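Local coordinates for PR domain zinc finger protein 2 (Homo sapiens, PDB 2QPW) that transfers methyl groups from S-adenosyl-L-methionine to the H3K9 site of histone H3, here represented by its PR/SET methyltransferase domain, at residues Leu27-Val31 / Gly54-Gly58; Asn73-Trp77 / Arg101-Trp105. One frame throughout, in Å; residues are numbered along the deposited sequence. Where two conformers were deposited one is given.

Contact 1. Residues Leu27-Val31 / Gly54-Gly58; sequences LPEEV and GKKFG
Phe57 and Glu30 meet where a type I beta turn, Pro28 to Val31, faces the short strand 56-57 of the SET-type fold, a strand at the outer edge of a mixed sheet. The two backbones stay well apart, with the CA atoms of Pro28 and Phe57 9.0 Å from each other, so side chains bridge the gap. The packed part centres on the buried Phe57 ring. Pro28 CG comes obliquely to 4.2 Å from Phe57 CE2. Val31 CG1 approaches from the same side of the ring, also obliquely and nearer its tip, 4.4 Å from Phe57 CZ. A proline suits the start of a turn, and its rigid ring adds apolar surface; the beta-branched valine is compact and apolar, which suits a buried place beside the ring. Trp99 meets the phenylalanine edge-to-face and also touches Pro28, so it helps close this apolar cluster.

Toward the exposed Lys55 the contact becomes looser and polar. The glutamate side chain bends at chi2 (87°), which brings OE1 over to the strand. There Glu30 OE1 lies near the plane of the phenylalanine ring, 3.5 Å from Phe57 CE2 at its edge, where the partly positive ring hydrogens can favour a carboxylate oxygen. A bend at chi2 turns the long lysine chain toward the acid, which it crosses at about a right angle. Their salt bridge is long, with Lys55 NZ 3.8 Å from Glu30 OE1. A water sits beside the pair, accepting a hydrogen bond from Lys55 NZ over 2.9 Å.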
loop_
_atom_site.group_PDB
_atom_site.type_symbol
_atom_site.label_atom_id
_atom_site.label_comp_id
_atom_site.label_asym_id
_atom_site.label_seq_id
_atom_site.Cartn_x
_atom_site.Cartn_y
_atom_site.Cartn_z
ATOM N N LEU A 27 7.616 10.340 -5.449
ATOM C CA LEU A 27 6.909 10.566 -4.181
ATOM C C LEU A 27 6.538 12.061 -4.003
ATOM O O LEU A 27 7.307 12.956 -4.433
ATOM C CB LEU A 27 7.810 10.139 -2.994
ATOM C CG LEU A 27 8.035 8.678 -2.557
ATOM C CD1 LEU A 27 8.710 7.843 -3.635
ATOM C CD2 LEU A 27 8.838 8.628 -1.269
ATOM N N PRO A 28 5.376 12.349 -3.380
ATOM C CA PRO A 28 5.127 13.726 -2.974
ATOM C C PRO A 28 5.899 14.054 -1.678
ATOM O O PRO A 28 6.413 13.154 -1.026
ATOM C CB PRO A 28 3.614 13.736 -2.695
ATOM C CG PRO A 28 3.348 12.317 -2.190
ATOM C CD PRO A 28 4.228 11.461 -3.060
ATOM N N GLU A 29 5.966 15.341 -1.338
ATOM C CA GLU A 29 6.756 15.807 -0.194
ATOM C C GLU A 29 6.391 15.120 1.132
ATOM O O GLU A 29 7.294 14.836 1.926
ATOM C CB GLU A 29 6.609 17.328 -0.060
ATOM C CG GLU A 29 7.572 17.998 0.945
ATOM C CD GLU A 29 7.432 19.516 0.988
ATOM O OE1 GLU A 29 6.897 20.116 0.029
ATOM O OE2 GLU A 29 7.898 20.120 1.978
ATOM N N GLU A 30 5.086 14.879 1.352
ATOM C CA GLU A 30 4.483 14.355 2.624
ATOM C C GLU A 30 4.963 12.990 3.050
ATOM O O GLU A 30 4.699 12.579 4.198
ATOM C CB GLU A 30 2.944 14.107 2.456
ATOM C CG GLU A 30 2.105 15.231 2.071
ATOM C CD GLU A 30 2.053 15.380 0.580
ATOM O OE1 GLU A 30 1.071 14.917 -0.026
ATOM O OE2 GLU A 30 2.997 15.916 0.011
ATOM N N VAL A 31 5.566 12.240 2.119
ATOM C CA VAL A 31 5.984 10.861 2.408
ATOM C C VAL A 31 7.432 10.544 2.009
ATOM O O VAL A 31 8.035 11.256 1.159
ATOM C CB VAL A 31 5.008 9.790 1.730
ATOM C CG1 VAL A 31 3.557 10.084 2.127
ATOM C CG2 VAL A 31 5.165 9.775 0.204
ATOM N N GLY A 54 -8.575 12.894 5.158
ATOM C CA GLY A 54 -9.099 13.096 3.803
ATOM C C GLY A 54 -8.125 13.314 2.637
ATOM O O GLY A 54 -8.563 13.407 1.479
ATOM N N LYS A 55 -6.823 13.355 2.896
ATOM C CA LYS A 55 -5.821 13.491 1.834
ATOM C C LYS A 55 -5.779 12.220 0.946
ATOM O O LYS A 55 -5.691 11.114 1.482
ATOM C CB LYS A 55 -4.437 13.780 2.440
ATOM C CG LYS A 55 -3.246 13.824 1.451
ATOM C CD LYS A 55 -3.331 15.021 0.439
ATOM C CE LYS A 55 -2.120 14.997 -0.516
ATOM N NZ LYS A 55 -2.159 16.110 -1.533
ATOM N N LYS A 56 -5.825 12.408 -0.382
ATOM C CA LYS A 56 -5.832 11.313 -1.387
ATOM C C LYS A 56 -4.468 11.096 -2.050
ATOM O O LYS A 56 -3.814 12.053 -2.481
ATOM C CB LYS A 56 -6.838 11.666 -2.486
ATOM C CG LYS A 56 -7.078 10.609 -3.526
ATOM C CD LYS A 56 -8.283 11.010 -4.379
ATOM C CE LYS A 56 -8.122 12.352 -5.088
ATOM N NZ LYS A 56 -7.274 12.264 -6.300
ATOM N N PHE A 57 -4.052 9.846 -2.158
ATOM C CA PHE A 57 -2.814 9.488 -2.869
ATOM C C PHE A 57 -3.142 8.471 -3.954
ATOM O O PHE A 57 -4.057 7.666 -3.774
ATOM C CB PHE A 57 -1.847 8.838 -1.907
ATOM C CG PHE A 57 -1.426 9.741 -0.759
ATOM C CD1 PHE A 57 -1.874 9.488 0.539
ATOM C CD2 PHE A 57 -0.559 10.799 -0.987
ATOM C CE1 PHE A 57 -1.458 10.303 1.622
ATOM C CE2 PHE A 57 -0.163 11.633 0.059
ATOM C CZ PHE A 57 -0.608 11.381 1.368
ATOM N N GLY A 58 -2.377 8.482 -5.044
ATOM C CA GLY A 58 -2.584 7.507 -6.118
ATOM C C GLY A 58 -2.598 8.137 -7.525
ATOM O O GLY A 58 -2.262 9.316 -7.687
HETATM O O HOH W 1 0.400 14.932 -2.374
#

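Contact 2. Residues Asn73-Trp77 / Arg101-Trp105; sequences NVYMW and RYVNW
This is a mixed aromatic and cationic contact of the PR/SET domain, a surface contact that nevertheless lies near the centre of the chain, between the loop leading into strand 76-81 and the turn that runs into strand 104-119. At one end Arg101 lies flat on Tyr75: the guanidinium and ring planes differ by 9°, and Arg101 CZ is 3.9 Å from the centroid of the Tyr75 ring, a cation-pi stack over one face. The arginine reaches there with a chain extended from CG as far as NE. Val74 CG1 covers the opposite face of the tyrosine, 3.8 Å above its plane. The stack leaves the guanidinium nitrogens available to other partners: NE bonds to Ala91 O, NH2 to Thr92 O, and NH1 forms a salt bridge with Glu14.

At the other end, Trp105 NE1 donates to Val74 O over 3.0 Å. The bond is nearly straight, at 164°, and meets the carbonyl in its plane on a lone pair, with the oxygen at the indole edge. A tryptophan fits because one side chain supplies both this donor and a broad apolar surface. Its far rim meets Trp77 from the opposite direction, Trp105 CH2 lying 3.5 Å from Trp77 CH2; the six-membered rings are slid apart and barely overlap, with planes at 26°. A water also lies between Val74 O and Arg101 O, within bonding distance of both. The chemistry implies a division of labour: directional bonds fix the guanidinium and indole orientations, cation-pi attraction holds Arg101 on Tyr75, and the two tryptophans add only apolar packing at their rims.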
loop_
_atom_site.group_PDB
_atom_site.type_symbol
_atom_site.label_atom_id
_atom_site.label_comp_id
_atom_site.label_asym_id
_atom_site.label_seq_id
_atom_site.Cartn_x
_atom_site.Cartn_y
_atom_site.Cartn_z
ATOM N N ASN A 73 -1.858 -11.866 -2.197
ATOM C CA ASN A 73 -2.899 -10.863 -1.970
ATOM C C ASN A 73 -2.326 -9.611 -1.277
ATOM O O ASN A 73 -3.046 -8.876 -0.578
ATOM C CB ASN A 73 -4.032 -11.452 -1.105
ATOM C CG ASN A 73 -4.656 -12.695 -1.704
ATOM O OD1 ASN A 73 -5.114 -12.679 -2.838
ATOM N ND2 ASN A 73 -4.701 -13.786 -0.924
ATOM N N VAL A 74 -1.018 -9.393 -1.439
ATOM C CA VAL A 74 -0.322 -8.309 -0.737
ATOM C C VAL A 74 -0.086 -7.084 -1.648
ATOM O O VAL A 74 -0.425 -5.958 -1.283
ATOM C CB VAL A 74 1.023 -8.819 -0.134
ATOM C CG1 VAL A 74 1.812 -7.653 0.419
ATOM C CG2 VAL A 74 0.730 -9.889 0.958
ATOM N N TYR A 75 0.436 -7.328 -2.846
ATOM C CA TYR A 75 0.839 -6.268 -3.764
ATOM C C TYR A 75 -0.178 -6.054 -4.919
ATOM O O TYR A 75 0.224 -5.671 -6.023
ATOM C CB TYR A 75 2.239 -6.609 -4.309
ATOM C CG TYR A 75 3.334 -6.610 -3.259
ATOM C CD1 TYR A 75 3.716 -5.411 -2.644
ATOM C CD2 TYR A 75 4.001 -7.785 -2.896
ATOM C CE1 TYR A 75 4.734 -5.366 -1.712
ATOM C CE2 TYR A 75 5.051 -7.741 -1.900
ATOM C CZ TYR A 75 5.385 -6.517 -1.335
ATOM O OH TYR A 75 6.417 -6.384 -0.398
ATOM N N MET A 76 -1.479 -6.257 -4.642
ATOM C CA MET A 76 -2.534 -6.214 -5.675
ATOM C C MET A 76 -3.891 -5.742 -5.156
ATOM O O MET A 76 -4.196 -5.888 -3.961
ATOM C CB MET A 76 -2.698 -7.605 -6.338
ATOM C CG MET A 76 -3.547 -8.634 -5.538
ATOM S SD MET A 76 -5.334 -8.648 -6.012
ATOM C CE MET A 76 -5.983 -10.000 -5.065
ATOM N N TRP A 77 -4.694 -5.195 -6.070
ATOM C CA TRP A 77 -6.112 -4.865 -5.826
ATOM C C TRP A 77 -6.956 -5.449 -6.971
ATOM O O TRP A 77 -6.456 -5.640 -8.090
ATOM C CB TRP A 77 -6.336 -3.340 -5.746
ATOM C CG TRP A 77 -5.741 -2.748 -4.461
ATOM C CD1 TRP A 77 -4.483 -2.203 -4.307
ATOM C CD2 TRP A 77 -6.382 -2.650 -3.183
ATOM N NE1 TRP A 77 -4.298 -1.804 -2.994
ATOM C CE2 TRP A 77 -5.443 -2.058 -2.286
ATOM C CE3 TRP A 77 -7.646 -3.029 -2.690
ATOM C CZ2 TRP A 77 -5.742 -1.821 -0.925
ATOM C CZ3 TRP A 77 -7.953 -2.798 -1.324
ATOM C CH2 TRP A 77 -6.968 -2.221 -0.451
ATOM N N ARG A 101 2.721 0.838 -3.892
ATOM C CA ARG A 101 3.084 -0.590 -3.676
ATOM C C ARG A 101 3.739 -0.865 -2.301
ATOM O O ARG A 101 3.523 -1.922 -1.648
ATOM C CB ARG A 101 4.074 -1.029 -4.766
ATOM C CG ARG A 101 4.605 -2.483 -4.554
ATOM C CD ARG A 101 5.826 -2.783 -5.348
ATOM N NE ARG A 101 6.235 -4.182 -5.242
ATOM C CZ ARG A 101 7.077 -4.691 -4.343
ATOM N NH1 ARG A 101 7.659 -3.941 -3.397
ATOM N NH2 ARG A 101 7.383 -5.971 -4.425
ATOM N N TYR A 102 4.554 0.084 -1.872
ATOM C CA TYR A 102 5.346 -0.051 -0.632
ATOM C C TYR A 102 4.567 0.244 0.665
ATOM O O TYR A 102 5.108 0.028 1.769
ATOM C CB TYR A 102 6.596 0.836 -0.745
ATOM C CG TYR A 102 7.541 0.338 -1.816
ATOM C CD1 TYR A 102 8.499 -0.626 -1.513
ATOM C CD2 TYR A 102 7.449 0.795 -3.159
ATOM C CE1 TYR A 102 9.374 -1.137 -2.494
ATOM C CE2 TYR A 102 8.305 0.277 -4.157
ATOM C CZ TYR A 102 9.274 -0.661 -3.809
ATOM O OH TYR A 102 10.131 -1.171 -4.742
ATOM N N VAL A 103 3.326 0.752 0.562
ATOM C CA VAL A 103 2.468 0.938 1.767
ATOM C C VAL A 103 2.067 -0.440 2.333
ATOM O O VAL A 103 1.327 -1.235 1.681
ATOM C CB VAL A 103 1.201 1.764 1.443
ATOM C CG1 VAL A 103 0.237 1.850 2.651
ATOM C CG2 VAL A 103 1.579 3.164 0.898
ATOM N N ASN A 104 2.573 -0.747 3.523
ATOM C CA ASN A 104 2.269 -2.023 4.159
ATOM C C ASN A 104 0.824 -2.102 4.669
ATOM O O ASN A 104 0.164 -1.084 4.847
ATOM C CB ASN A 104 3.268 -2.302 5.298
ATOM C CG ASN A 104 3.493 -3.795 5.545
ATOM O OD1 ASN A 104 2.860 -4.661 4.913
ATOM N ND2 ASN A 104 4.390 -4.107 6.498
ATOM N N TRP A 105 0.336 -3.331 4.923
ATOM C CA TRP A 105 -1.017 -3.543 5.430
ATOM C C TRP A 105 -1.011 -3.556 6.976
ATOM O O TRP A 105 -0.117 -4.147 7.608
ATOM C CB TRP A 105 -1.532 -4.904 4.949
ATOM C CG TRP A 105 -1.878 -4.974 3.512
ATOM C CD1 TRP A 105 -1.005 -5.114 2.448
ATOM C CD2 TRP A 105 -3.188 -4.893 2.950
ATOM N NE1 TRP A 105 -1.708 -5.138 1.265
ATOM C CE2 TRP A 105 -3.046 -5.006 1.543
ATOM C CE3 TRP A 105 -4.472 -4.768 3.497
ATOM C CZ2 TRP A 105 -4.153 -5.020 0.677
ATOM C CZ3 TRP A 105 -5.567 -4.794 2.639
ATOM C CH2 TRP A 105 -5.396 -4.879 1.248
HETATM O O HOH W 2 0.894 -3.279 -2.000
#

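How the contacts relate
Contacts 1 and 2 follow one another along the chain, 27-31 with 54-58 closing before 73-77 with 101-105 opens, and both lie in the same SET-type domain. Their centres are 16 Å apart and their nearest atoms about 7 Å, so they do not touch. They are joined through the mixed sheet, which holds strand 56-57 at one edge and strand 104-119 farther in, with strand 122-127 between them. Tyr125 of that middle strand is a concrete link: its backbone hydrogen-bonds to that of Phe57 in contact 1, and its hydroxyl hydrogen-bonds to Trp77 NE1 in contact 2. Contact 2 is the more central, 4 Å from the chain centre against 12 Å for contact 1.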